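Long-range contacts in prephenate dehydratase:Amino acid-binding ACT (Brucella abortus, PDB 6VH5), which probably catalyses the conversion of prephenate to phenylpyruvate, with loss of water and carbon dioxide, in phenylalanine biosynthesis, and binds phenylalanine at its ACT domain: residues Q30-A35 with A147-G152; V216-F221 with Q260-I265; G99-P104 with T194-L199; G131-V136 with E184-S189. All coordinates share one frame; numbering follows the deposited sequence.

Contact 1: Q30-A35 with A147-G152; sequences QGEAGA and AGDTAG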
loop_
_atom_site.group_PDB
_atom_site.type_symbol
_atom_site.label_atom_id
_atom_site.label_comp_id
_atom_site.label_asym_id
_atom_site.label_seq_id
_atom_site.Cartn_x
_atom_site.Cartn_y
_atom_site.Cartn_z
ATOM N N GLN A 30 8.608 4.429 -11.548
ATOM C CA GLN A 30 7.219 4.270 -11.953
ATOM C C GLN A 30 6.582 5.647 -12.083
ATOM O O GLN A 30 6.610 6.439 -11.134
ATOM C CB GLN A 30 6.449 3.415 -10.943
ATOM C CG GLN A 30 4.987 3.117 -11.303
ATOM C CD GLN A 30 4.037 4.301 -11.034
ATOM O OE1 GLN A 30 4.181 5.020 -10.045
ATOM N NE2 GLN A 30 3.073 4.503 -11.931
ATOM N N GLY A 31 5.996 5.922 -13.259
ATOM C CA GLY A 31 5.224 7.110 -13.545
ATOM C C GLY A 31 5.641 7.762 -14.853
ATOM O O GLY A 31 6.362 7.182 -15.675
ATOM N N GLU A 32 5.141 8.973 -15.066
ATOM C CA GLU A 32 5.490 9.791 -16.215
ATOM C C GLU A 32 6.611 10.746 -15.830
ATOM O O GLU A 32 6.819 11.053 -14.653
ATOM C CB GLU A 32 4.283 10.595 -16.688
ATOM C CG GLU A 32 3.042 9.776 -16.914
ATOM C CD GLU A 32 1.979 10.556 -17.644
ATOM O OE1 GLU A 32 2.312 11.618 -18.217
ATOM O OE2 GLU A 32 0.810 10.115 -17.631
ATOM N N ALA A 33 7.298 11.260 -16.844
ATOM C CA ALA A 33 8.314 12.279 -16.612
ATOM C C ALA A 33 7.730 13.458 -15.829
ATOM O O ALA A 33 6.589 13.871 -16.048
ATOM C CB ALA A 33 8.876 12.762 -17.957
ATOM N N GLY A 34 8.506 13.976 -14.882
ATOM C CA GLY A 34 8.038 15.067 -14.055
ATOM C C GLY A 34 7.402 14.647 -12.751
ATOM O O GLY A 34 6.994 15.514 -11.973
ATOM N N ALA A 35 7.297 13.345 -12.492
ATOM C CA ALA A 35 6.669 12.849 -11.281
ATOM C C ALA A 35 7.570 13.081 -10.069
ATOM O O ALA A 35 8.708 13.547 -10.178
ATOM C CB ALA A 35 6.351 11.360 -11.419
ATOM N N ALA A 147 -7.601 13.265 -13.441
ATOM C CA ALA A 147 -6.590 12.927 -14.435
ATOM C C ALA A 147 -5.843 11.686 -13.964
ATOM O O ALA A 147 -5.613 11.504 -12.765
ATOM C CB ALA A 147 -5.604 14.076 -14.657
ATOM N N GLY A 148 -5.444 10.842 -14.916
ATOM C CA GLY A 148 -4.851 9.557 -14.558
ATOM C C GLY A 148 -3.587 9.670 -13.722
ATOM O O GLY A 148 -3.347 8.852 -12.829
ATOM N N ASP A 149 -2.773 10.690 -13.983
ATOM C CA ASP A 149 -1.463 10.843 -13.363
ATOM C C ASP A 149 -1.230 12.324 -13.107
ATOM O O ASP A 149 -1.681 13.171 -13.876
ATOM C CB ASP A 149 -0.360 10.246 -14.267
ATOM C CG ASP A 149 1.041 10.345 -13.667
ATOM O OD1 ASP A 149 1.530 11.481 -13.485
ATOM O OD2 ASP A 149 1.670 9.285 -13.408
ATOM N N THR A 150 -0.553 12.634 -12.003
ATOM C CA THR A 150 -0.338 14.031 -11.638
ATOM C C THR A 150 0.550 14.748 -12.655
ATOM O O THR A 150 0.182 15.801 -13.185
ATOM C CB THR A 150 0.249 14.103 -10.233
ATOM O OG1 THR A 150 -0.781 13.788 -9.284
ATOM C CG2 THR A 150 0.751 15.481 -9.956
ATOM N N ALA A 151 1.732 14.196 -12.938
ATOM C CA ALA A 151 2.584 14.774 -13.975
ATOM C C ALA A 151 1.881 14.797 -15.326
ATOM O O ALA A 151 2.116 15.706 -16.133
ATOM C CB ALA A 151 3.895 13.989 -14.078
ATOM N N GLY A 152 1.017 13.809 -15.588
ATOM C CA GLY A 152 0.241 13.819 -16.812
ATOM C C GLY A 152 -0.679 15.019 -16.917
ATOM O O GLY A 152 -0.878 15.557 -18.006
#
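Glu32, Ala151 and Asp149 account for most of the surface that the loop 30-35 and the start of helix 150-160 bury against each other. The methyl of Ala151 presses on the type II turn from Glu32 to Ala35: its CB lies 3.3 Å from Ala33 O and 3.8 Å from Gly34 C, and a side chain this small lets the turn lie close on the helix. Gly34 suits the turn because its positive phi (93°) is easy for glycine. Glu32 reaches out as an extended chain and runs past Asp149 in the opposite direction, its OE1 coming to 3.3 Å from Gly152 CA, a glycine that permits so near an approach. The two carboxylates are not bonded; Glu32 OE2 and Asp149 OD2 stay 4.4 Å apart, and Glu32 OE1 has its salt bridge with Arg155, further along the helix, which probably offsets the like charges. Asp149 is the N-cap: CG anti to the backbone N (chi1 -179°) turns the carboxylate beside the helix start, where Gly152 N meets OD1 at 3.2 Å on its anti side, 33° out of the carboxylate plane. No hydrogen bond joins the segments. Van der Waals packing seats a turn on an aspartate-capped helix N terminus.

Contact 2: V216-F221 with Q260-I265; sequences VTTFVF and QFYADI. With PHE (phenylalanine), chain J.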
loop_
_atom_site.group_PDB
_atom_site.type_symbol
_atom_site.label_atom_id
_atom_site.label_comp_id
_atom_site.label_asym_id
_atom_site.label_seq_id
_atom_site.Cartn_x
_atom_site.Cartn_y
_atom_site.Cartn_z
ATOM N N VAL A 216 21.841 1.212 7.466
ATOM C CA VAL A 216 20.583 0.489 7.614
ATOM C C VAL A 216 20.761 -0.911 7.054
ATOM O O VAL A 216 21.355 -1.092 5.987
ATOM C CB VAL A 216 19.415 1.203 6.909
ATOM C CG1 VAL A 216 18.128 0.402 7.080
ATOM C CG2 VAL A 216 19.267 2.621 7.444
ATOM N N THR A 217 20.261 -1.901 7.782
ATOM C CA THR A 217 20.198 -3.267 7.295
ATOM C C THR A 217 18.736 -3.672 7.238
ATOM O O THR A 217 18.006 -3.516 8.221
ATOM C CB THR A 217 21.009 -4.234 8.173
ATOM O OG1 THR A 217 22.405 -3.958 8.009
ATOM C CG2 THR A 217 20.751 -5.682 7.757
ATOM N N THR A 218 18.305 -4.142 6.076
ATOM C CA THR A 218 16.936 -4.576 5.867
ATOM C C THR A 218 16.952 -6.077 5.642
ATOM O O THR A 218 17.795 -6.578 4.894
ATOM C CB THR A 218 16.292 -3.853 4.673
ATOM O OG1 THR A 218 16.142 -2.455 4.963
ATOM C CG2 THR A 218 14.924 -4.450 4.360
ATOM N N PHE A 219 16.052 -6.787 6.315
ATOM C CA PHE A 219 16.008 -8.233 6.196
ATOM C C PHE A 219 14.585 -8.726 6.412
ATOM O O PHE A 219 13.735 -8.021 6.960
ATOM C CB PHE A 219 16.962 -8.905 7.199
ATOM C CG PHE A 219 16.669 -8.575 8.646
ATOM C CD1 PHE A 219 15.865 -9.402 9.414
ATOM C CD2 PHE A 219 17.211 -7.445 9.236
ATOM C CE1 PHE A 219 15.610 -9.105 10.752
ATOM C CE2 PHE A 219 16.952 -7.137 10.558
ATOM C CZ PHE A 219 16.149 -7.971 11.321
ATOM N N VAL A 220 14.347 -9.962 5.979
ATOM C CA VAL A 220 13.105 -10.673 6.246
ATOM C C VAL A 220 13.450 -11.930 7.035
ATOM O O VAL A 220 14.560 -12.458 6.948
ATOM C CB VAL A 220 12.326 -11.031 4.962
ATOM C CG1 VAL A 220 11.786 -9.777 4.310
ATOM C CG2 VAL A 220 13.213 -11.813 3.974
ATOM N N PHE A 221 12.471 -12.418 7.793
ATOM C CA PHE A 221 12.611 -13.661 8.545
ATOM C C PHE A 221 11.218 -14.212 8.815
ATOM O O PHE A 221 10.227 -13.474 8.804
ATOM C CB PHE A 221 13.378 -13.460 9.864
ATOM C CG PHE A 221 12.707 -12.493 10.834
ATOM C CD1 PHE A 221 11.786 -12.947 11.763
ATOM C CD2 PHE A 221 13.000 -11.138 10.800
ATOM C CE1 PHE A 221 11.167 -12.067 12.640
ATOM C CE2 PHE A 221 12.390 -10.243 11.680
ATOM C CZ PHE A 221 11.469 -10.703 12.589
ATOM N N GLN A 260 5.729 -14.016 8.005
ATOM C CA GLN A 260 6.971 -13.397 7.567
ATOM C C GLN A 260 7.000 -11.933 7.997
ATOM O O GLN A 260 5.967 -11.260 8.039
ATOM C CB GLN A 260 7.158 -13.506 6.049
ATOM C CG GLN A 260 8.559 -13.096 5.598
ATOM C CD GLN A 260 8.872 -13.529 4.189
ATOM O OE1 GLN A 260 8.901 -14.721 3.888
ATOM N NE2 GLN A 260 9.118 -12.562 3.317
ATOM N N PHE A 261 8.197 -11.449 8.324
ATOM C CA PHE A 261 8.398 -10.090 8.805
ATOM C C PHE A 261 9.416 -9.392 7.920
ATOM O O PHE A 261 10.399 -9.998 7.477
ATOM C CB PHE A 261 8.883 -10.052 10.276
ATOM C CG PHE A 261 7.790 -10.300 11.286
ATOM C CD1 PHE A 261 7.062 -9.228 11.822
ATOM C CD2 PHE A 261 7.449 -11.595 11.664
ATOM C CE1 PHE A 261 6.030 -9.441 12.728
ATOM C CE2 PHE A 261 6.416 -11.819 12.565
ATOM C CZ PHE A 261 5.705 -10.739 13.102
ATOM N N TYR A 262 9.161 -8.118 7.663
ATOM C CA TYR A 262 10.074 -7.242 6.946
ATOM C C TYR A 262 10.588 -6.223 7.950
ATOM O O TYR A 262 9.792 -5.604 8.656
ATOM C CB TYR A 262 9.350 -6.569 5.763
ATOM C CG TYR A 262 10.186 -5.668 4.882
ATOM C CD1 TYR A 262 10.593 -6.080 3.615
ATOM C CD2 TYR A 262 10.514 -4.374 5.291
ATOM C CE1 TYR A 262 11.334 -5.236 2.784
ATOM C CE2 TYR A 262 11.262 -3.525 4.482
ATOM C CZ TYR A 262 11.672 -3.964 3.229
ATOM O OH TYR A 262 12.420 -3.122 2.432
ATOM N N ALA A 263 11.904 -6.050 8.023
ATOM C CA ALA A 263 12.470 -5.242 9.094
ATOM C C ALA A 263 13.663 -4.429 8.616
ATOM O O ALA A 263 14.435 -4.879 7.763
ATOM C CB ALA A 263 12.900 -6.123 10.278
ATOM N N ASP A 264 13.788 -3.224 9.168
ATOM C CA ASP A 264 14.974 -2.385 9.048
ATOM C C ASP A 264 15.550 -2.198 10.449
ATOM O O ASP A 264 14.797 -1.927 11.391
ATOM C CB ASP A 264 14.650 -0.997 8.468
ATOM C CG ASP A 264 14.066 -1.028 7.046
ATOM O OD1 ASP A 264 13.968 -2.099 6.401
ATOM O OD2 ASP A 264 13.701 0.072 6.574
ATOM N N ILE A 265 16.870 -2.340 10.593
ATOM C CA ILE A 265 17.564 -1.962 11.820
ATOM C C ILE A 265 18.649 -0.958 11.443
ATOM O O ILE A 265 19.102 -0.884 10.294
ATOM C CB ILE A 265 18.188 -3.158 12.593
ATOM C CG1 ILE A 265 19.201 -3.881 11.719
ATOM C CG2 ILE A 265 17.131 -4.148 13.098
ATOM C CD1 ILE A 265 19.826 -5.056 12.383
HETATM N N PHE J . 1.854 -14.693 16.134
HETATM C CA PHE J . 3.247 -14.619 16.560
HETATM C C PHE J . 3.404 -13.989 17.945
HETATM O O PHE J . 4.532 -13.712 18.367
HETATM C CB PHE J . 4.082 -13.838 15.548
HETATM C CG PHE J . 3.430 -12.559 15.069
HETATM C CD1 PHE J . 2.798 -12.509 13.835
HETATM C CD2 PHE J . 3.473 -11.409 15.835
HETATM C CE1 PHE J . 2.196 -11.334 13.385
HETATM C CE2 PHE J . 2.880 -10.238 15.396
HETATM C CZ PHE J . 2.241 -10.200 14.162
HETATM O OXT PHE J . 2.424 -13.746 18.658
#
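Thr217, Phe219 and Phe221 pair with Ile265, Ala263 and Phe261 through six backbone hydrogen bonds, which join two neighbouring antiparallel strands. The longest, from Phe221 N to Phe261 O, measures 3.2 Å. CA-H...O contacts supplement them, as from Val220 CA to Phe261 O.

One polar side-chain bond is added on the face of Thr218 and Asp264. Thr218 OG1 donates to Asp264 OD1 over 2.6 Å, meeting the oxygen from above the carboxylate plane, and OG1 also bonds Tyr294. A short, branched threonine suits this buried place: with OG1 beside the backbone N (chi1 -67°), the hydroxyl lies next to the aspartate, while CG2 packs against Tyr262, 3.4 Å from its OH.

Aromatic contacts fill the other face. Phe219 and Phe221 both hold CG between the backbone N and the carbonyl carbon (chi1 59° and 61°), which lays their rings across the neighbouring strand. Ala263 CB sits over the Phe219 ring, 4.1 Å from its centroid, while Ile265 CG2 meets that ring's edge. Phe261 CB lies over the Phe221 ring, 3.8 Å from its centroid; the two rings are nearly parallel but barely overlap.

Phe261 CZ reaches 3.5 Å from CD1 of the bound phenylalanine, which both subunits hydrogen-bond, consistent with an allosteric effector site. Phe221, Phe261 and Ile265 face helix 229-240 beneath the four-stranded antiparallel sheet of the beta-alpha-beta-beta-alpha-beta ACT fold.

Contact 3: G99-P104 with T194-L199; sequences GEYFLP and TRFVVL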
loop_
_atom_site.group_PDB
_atom_site.type_symbol
_atom_site.label_atom_id
_atom_site.label_comp_id
_atom_site.label_asym_id
_atom_site.label_seq_id
_atom_site.Cartn_x
_atom_site.Cartn_y
_atom_site.Cartn_z
ATOM N N GLY A 99 20.393 1.971 -1.175
ATOM C CA GLY A 99 20.172 3.341 -0.783
ATOM C C GLY A 99 18.723 3.622 -0.443
ATOM O O GLY A 99 17.825 2.832 -0.764
ATOM N N GLU A 100 18.488 4.748 0.222
ATOM C CA GLU A 100 17.148 5.215 0.532
ATOM C C GLU A 100 17.097 6.712 0.271
ATOM O O GLU A 100 18.128 7.375 0.129
ATOM C CB GLU A 100 16.742 4.882 1.994
ATOM C CG GLU A 100 17.505 5.633 3.084
ATOM C CD GLU A 100 16.949 5.397 4.509
ATOM O OE1 GLU A 100 15.958 4.641 4.676
ATOM O OE2 GLU A 100 17.505 5.985 5.469
ATOM N N TYR A 101 15.887 7.245 0.166
ATOM C CA TYR A 101 15.744 8.676 -0.079
ATOM C C TYR A 101 14.415 9.145 0.488
ATOM O O TYR A 101 13.392 8.473 0.319
ATOM C CB TYR A 101 15.839 9.025 -1.571
ATOM C CG TYR A 101 15.870 10.523 -1.814
ATOM C CD1 TYR A 101 17.031 11.259 -1.594
ATOM C CD2 TYR A 101 14.731 11.206 -2.234
ATOM C CE1 TYR A 101 17.061 12.630 -1.799
ATOM C CE2 TYR A 101 14.749 12.583 -2.434
ATOM C CZ TYR A 101 15.919 13.280 -2.221
ATOM O OH TYR A 101 15.944 14.634 -2.417
ATOM N N PHE A 102 14.439 10.299 1.150
ATOM C CA PHE A 102 13.248 10.905 1.739
ATOM C C PHE A 102 12.961 12.217 1.028
ATOM O O PHE A 102 13.768 13.152 1.088
ATOM C CB PHE A 102 13.436 11.133 3.243
ATOM C CG PHE A 102 13.534 9.859 4.035
ATOM C CD1 PHE A 102 14.725 9.149 4.088
ATOM C CD2 PHE A 102 12.436 9.375 4.730
ATOM C CE1 PHE A 102 14.817 7.976 4.809
ATOM C CE2 PHE A 102 12.518 8.200 5.455
ATOM C CZ PHE A 102 13.710 7.500 5.495
ATOM N N LEU A 103 11.807 12.294 0.377
ATOM C CA LEU A 103 11.442 13.475 -0.402
ATOM C C LEU A 103 10.200 14.156 0.162
ATOM O O LEU A 103 9.127 13.533 0.226
ATOM C CB LEU A 103 11.235 13.102 -1.872
ATOM C CG LEU A 103 10.675 14.205 -2.763
ATOM C CD1 LEU A 103 11.734 15.252 -3.008
ATOM C CD2 LEU A 103 10.258 13.583 -4.092
ATOM N N PRO A 104 10.291 15.411 0.594
ATOM C CA PRO A 104 9.071 16.162 0.946
ATOM C C PRO A 104 8.196 16.375 -0.285
ATOM O O PRO A 104 8.661 16.864 -1.317
ATOM C CB PRO A 104 9.613 17.488 1.491
ATOM C CG PRO A 104 11.023 17.166 1.927
ATOM C CD PRO A 104 11.520 16.143 0.939
ATOM N N THR A 194 7.553 11.065 1.232
ATOM C CA THR A 194 7.655 9.741 0.630
ATOM C C THR A 194 9.052 9.179 0.861
ATOM O O THR A 194 10.052 9.891 0.698
ATOM C CB THR A 194 7.348 9.764 -0.878
ATOM O OG1 THR A 194 5.942 9.927 -1.082
ATOM C CG2 THR A 194 7.782 8.437 -1.524
ATOM N N ARG A 195 9.121 7.915 1.260
ATOM C CA ARG A 195 10.394 7.228 1.434
ATOM C C ARG A 195 10.625 6.295 0.255
ATOM O O ARG A 195 9.809 5.401 -0.014
ATOM C CB ARG A 195 10.441 6.450 2.743
ATOM C CG ARG A 195 11.662 5.529 2.846
ATOM C CD ARG A 195 11.732 4.835 4.220
ATOM N NE ARG A 195 13.018 4.175 4.378
ATOM C CZ ARG A 195 13.190 2.940 4.826
ATOM N NH1 ARG A 195 12.154 2.205 5.200
ATOM N NH2 ARG A 195 14.412 2.448 4.901
ATOM N N PHE A 196 11.742 6.485 -0.426
ATOM C CA PHE A 196 12.130 5.575 -1.485
ATOM C C PHE A 196 13.252 4.661 -1.007
ATOM O O PHE A 196 13.991 4.986 -0.074
ATOM C CB PHE A 196 12.597 6.335 -2.731
ATOM C CG PHE A 196 11.584 7.279 -3.294
ATOM C CD1 PHE A 196 11.441 8.559 -2.776
ATOM C CD2 PHE A 196 10.789 6.899 -4.361
ATOM C CE1 PHE A 196 10.518 9.437 -3.303
ATOM C CE2 PHE A 196 9.859 7.773 -4.896
ATOM C CZ PHE A 196 9.722 9.043 -4.366
ATOM N N VAL A 197 13.370 3.510 -1.672
ATOM C CA VAL A 197 14.547 2.653 -1.588
ATOM C C VAL A 197 15.119 2.524 -2.992
ATOM O O VAL A 197 14.372 2.464 -3.973
ATOM C CB VAL A 197 14.241 1.260 -1.002
ATOM C CG1 VAL A 197 13.999 1.354 0.506
ATOM C CG2 VAL A 197 13.050 0.649 -1.718
ATOM N N VAL A 198 16.442 2.513 -3.081
ATOM C CA VAL A 198 17.152 2.357 -4.342
ATOM C C VAL A 198 17.496 0.882 -4.513
ATOM O O VAL A 198 18.163 0.297 -3.656
ATOM C CB VAL A 198 18.416 3.229 -4.354
ATOM C CG1 VAL A 198 19.055 3.250 -5.734
ATOM C CG2 VAL A 198 18.071 4.637 -3.873
ATOM N N LEU A 199 17.069 0.286 -5.627
ATOM C CA LEU A 199 17.230 -1.144 -5.847
ATOM C C LEU A 199 18.298 -1.422 -6.896
ATOM O O LEU A 199 18.536 -0.615 -7.799
ATOM C CB LEU A 199 15.913 -1.804 -6.270
ATOM C CG LEU A 199 14.765 -1.611 -5.275
ATOM C CD1 LEU A 199 13.583 -2.465 -5.676
ATOM C CD2 LEU A 199 15.174 -1.871 -3.831
#
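Arg195 runs alongside Phe102 to reach Glu100, on one face of two antiparallel strands. Its CB starts 3.8 Å from Phe102 CE2. CG, anti to the backbone N (chi1 170°), passes over the face of the Phe102 ring, 4.2 Å from the centroid, as a CH-pi contact. CD comes to 3.6 Å from Phe102 CZ, the chain staying extended. NE then donates to Glu100 OE1 at 3.0 Å, and NH2 to the same oxygen at 2.7 Å, a side-on grip by two nitrogens on one atom. The guanidinium lies only 16° from the Phe102 ring plane but nearly perpendicular to the carboxylate. NH1 turns elsewhere, to salt bridges with Glu76 and Asp264, while Glu100 OE2 pairs with Arg300.

Backbone bonds such as Phe196 N to Tyr101 O, 2.7 Å and nearly straight, hold the strands in register, and Thr194, predicted to be essential for dehydratase activity, bonds through its backbone with Leu103. Arginine suits its place because one long side chain combines an apolar stem with a head with several N-H donors. Glu100, Glu76 and Asp264 surround that head and probably offset its charge and that of nearby Arg300; the bond to Asp264 ties this sheet to the ACT domain by a salt bridge.

Contact 4: G131-V136 with E184-S189; sequences GQCRNV and ENVEDS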
loop_
_atom_site.group_PDB
_atom_site.type_symbol
_atom_site.label_atom_id
_atom_site.label_comp_id
_atom_site.label_asym_id
_atom_site.label_seq_id
_atom_site.Cartn_x
_atom_site.Cartn_y
_atom_site.Cartn_z
ATOM N N GLY A 131 -7.843 15.406 -3.712
ATOM C CA GLY A 131 -8.276 15.222 -2.340
ATOM C C GLY A 131 -7.333 15.800 -1.307
ATOM O O GLY A 131 -7.710 15.912 -0.136
ATOM N N GLN A 132 -6.091 16.083 -1.685
ATOM C CA GLN A 132 -5.143 16.704 -0.771
ATOM C C GLN A 132 -5.019 18.202 -0.989
ATOM O O GLN A 132 -4.260 18.860 -0.271
ATOM C CB GLN A 132 -3.769 16.036 -0.898
ATOM C CG GLN A 132 -3.823 14.563 -0.610
ATOM C CD GLN A 132 -2.466 13.865 -0.708
ATOM O OE1 GLN A 132 -2.305 12.764 -0.191
ATOM N NE2 GLN A 132 -1.495 14.499 -1.370
ATOM N N CYS A 133 -5.751 18.754 -1.952
ATOM C CA CYS A 133 -5.682 20.167 -2.285
ATOM C C CYS A 133 -7.074 20.768 -2.340
ATOM O O CYS A 133 -7.357 21.647 -3.157
ATOM C CB CYS A 133 -4.966 20.366 -3.620
ATOM S SG CYS A 133 -3.239 19.845 -3.630
ATOM N N ARG A 134 -7.962 20.323 -1.451
ATOM C CA ARG A 134 -9.348 20.773 -1.525
ATOM C C ARG A 134 -9.476 22.260 -1.228
ATOM O O ARG A 134 -10.296 22.942 -1.858
ATOM C CB ARG A 134 -10.221 19.965 -0.560
ATOM C CG ARG A 134 -10.641 18.597 -1.091
ATOM C CD ARG A 134 -11.500 17.846 -0.086
ATOM N NE ARG A 134 -10.732 17.445 1.087
ATOM C CZ ARG A 134 -10.174 16.246 1.243
ATOM N NH1 ARG A 134 -10.295 15.325 0.296
ATOM N NH2 ARG A 134 -9.480 15.967 2.342
ATOM N N ASN A 135 -8.628 22.790 -0.336
ATOM C CA ASN A 135 -8.773 24.173 0.106
ATOM C C ASN A 135 -8.628 25.158 -1.053
ATOM O O ASN A 135 -9.443 26.081 -1.191
ATOM C CB ASN A 135 -7.766 24.487 1.211
ATOM C CG ASN A 135 -8.163 23.890 2.562
ATOM O OD1 ASN A 135 -9.326 23.530 2.792
ATOM N ND2 ASN A 135 -7.184 23.768 3.458
ATOM N N VAL A 136 -7.589 24.998 -1.882
ATOM C CA VAL A 136 -7.380 25.931 -2.995
ATOM C C VAL A 136 -8.400 25.740 -4.103
ATOM O O VAL A 136 -8.622 26.661 -4.898
ATOM C CB VAL A 136 -5.970 25.833 -3.604
ATOM C CG1 VAL A 136 -4.920 26.206 -2.565
ATOM C CG2 VAL A 136 -5.736 24.453 -4.177
ATOM N N GLU A 184 2.505 28.472 -5.028
ATOM C CA GLU A 184 3.473 27.483 -4.583
ATOM C C GLU A 184 2.931 26.729 -3.383
ATOM O O GLU A 184 2.230 27.306 -2.554
ATOM C CB GLU A 184 4.797 28.148 -4.207
ATOM C CG GLU A 184 5.710 28.412 -5.387
ATOM C CD GLU A 184 6.993 29.111 -4.986
ATOM O OE1 GLU A 184 7.135 29.470 -3.796
ATOM O OE2 GLU A 184 7.857 29.306 -5.867
ATOM N N ASN A 185 3.238 25.432 -3.314
ATOM C CA ASN A 185 2.988 24.608 -2.123
ATOM C C ASN A 185 1.550 24.753 -1.627
ATOM O O ASN A 185 1.292 25.157 -0.492
ATOM C CB ASN A 185 3.985 24.948 -1.010
ATOM C CG ASN A 185 5.400 24.550 -1.359
ATOM O OD1 ASN A 185 5.625 23.760 -2.284
ATOM N ND2 ASN A 185 6.367 25.109 -0.639
ATOM N N VAL A 186 0.604 24.435 -2.517
ATOM C CA VAL A 186 -0.798 24.748 -2.261
ATOM C C VAL A 186 -1.542 23.629 -1.543
ATOM O O VAL A 186 -2.752 23.763 -1.306
ATOM C CB VAL A 186 -1.518 25.061 -3.586
ATOM C CG1 VAL A 186 -0.777 26.148 -4.344
ATOM C CG2 VAL A 186 -1.659 23.800 -4.417
ATOM N N GLU A 187 -0.860 22.549 -1.165
ATOM C CA GLU A 187 -1.519 21.414 -0.532
ATOM C C GLU A 187 -2.064 21.780 0.849
ATOM O O GLU A 187 -1.561 22.679 1.536
ATOM C CB GLU A 187 -0.558 20.220 -0.420
ATOM C CG GLU A 187 0.624 20.437 0.514
ATOM C CD GLU A 187 1.809 21.126 -0.157
ATOM O OE1 GLU A 187 2.842 21.330 0.526
ATOM O OE2 GLU A 187 1.709 21.454 -1.363
ATOM N N ASP A 188 -3.129 21.076 1.236
ATOM C CA ASP A 188 -3.813 21.290 2.504
ATOM C C ASP A 188 -2.897 21.030 3.692
ATOM O O ASP A 188 -2.556 21.954 4.438
ATOM C CB ASP A 188 -5.051 20.389 2.586
ATOM C CG ASP A 188 -6.127 20.773 1.575
ATOM O OD1 ASP A 188 -7.010 19.934 1.284
ATOM O OD2 ASP A 188 -6.067 21.898 1.031
ATOM N N SER A 189 -2.468 19.783 3.855
ATOM C CA SER A 189 -1.664 19.393 5.002
ATOM C C SER A 189 -0.190 19.484 4.648
ATOM O O SER A 189 0.213 19.258 3.505
ATOM C CB SER A 189 -1.997 17.971 5.461
ATOM O OG SER A 189 -2.963 17.360 4.622
#
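Asp188 is held to the start of helix 134-139 by both carboxylate oxygens. OD1 accepts from Arg134 N at 2.9 Å and OD2 from Asn135 N at 3.0 Å, each met on its syn side; with CG anti to the carbonyl carbon (chi1 -67°) the group faces the first amides of the helix. Cys133 is the N-cap residue itself, and Asp188 reaches in from the loop 184-189 to meet those amides, a place where the helix dipole would favour a short acidic side chain. Asp188 N donates to Gln132 O at 2.9 Å, so three main-chain bonds fix the residue.

Packing is close beside it. Asn135 sets its CB 3.1 Å from Asp188 OD2 while its OD1 bonds Arg138. Val136 CG1 lies 3.7 Å from Val186 CB, the two branched side chains crossing at about a right angle, and Cys133 SG touches Glu187 CA at 3.9 Å. The solvent side is looser: exposed Arg134 brings only its CB to 3.7 Å from Asp188 OD1, and its guanidinium aims no N-H at that oxygen.

Leu168 of strand 165-169 touches both Cys133 and Val186. Glu187 bonds His106 and the backbone of Phe107, fastening the loop after strand 180-183 to the loop just before strand 108-111.

In the fold
From the N terminus, the loop after strand 26-30 is met only when residues 147-152 return to close contact 1. Strand 96-104 opens contact 3 within that span, and the two cross, because contact 3 closes only at 194-199. Contact 4 lies wholly between the partners of contact 3, and it too crosses contact 1. Contacts 1 and 4 concern the lobe built on the sheet of strand 165-169, contact 1 joining it to the first lobe, whose sheet includes contact 3. Contact 2 follows in series, joining two neighbouring strands of the ACT sheet, about 16 Å from contact 3 between centres; contacts 2 and 3 touch through a salt bridge across the domain boundary.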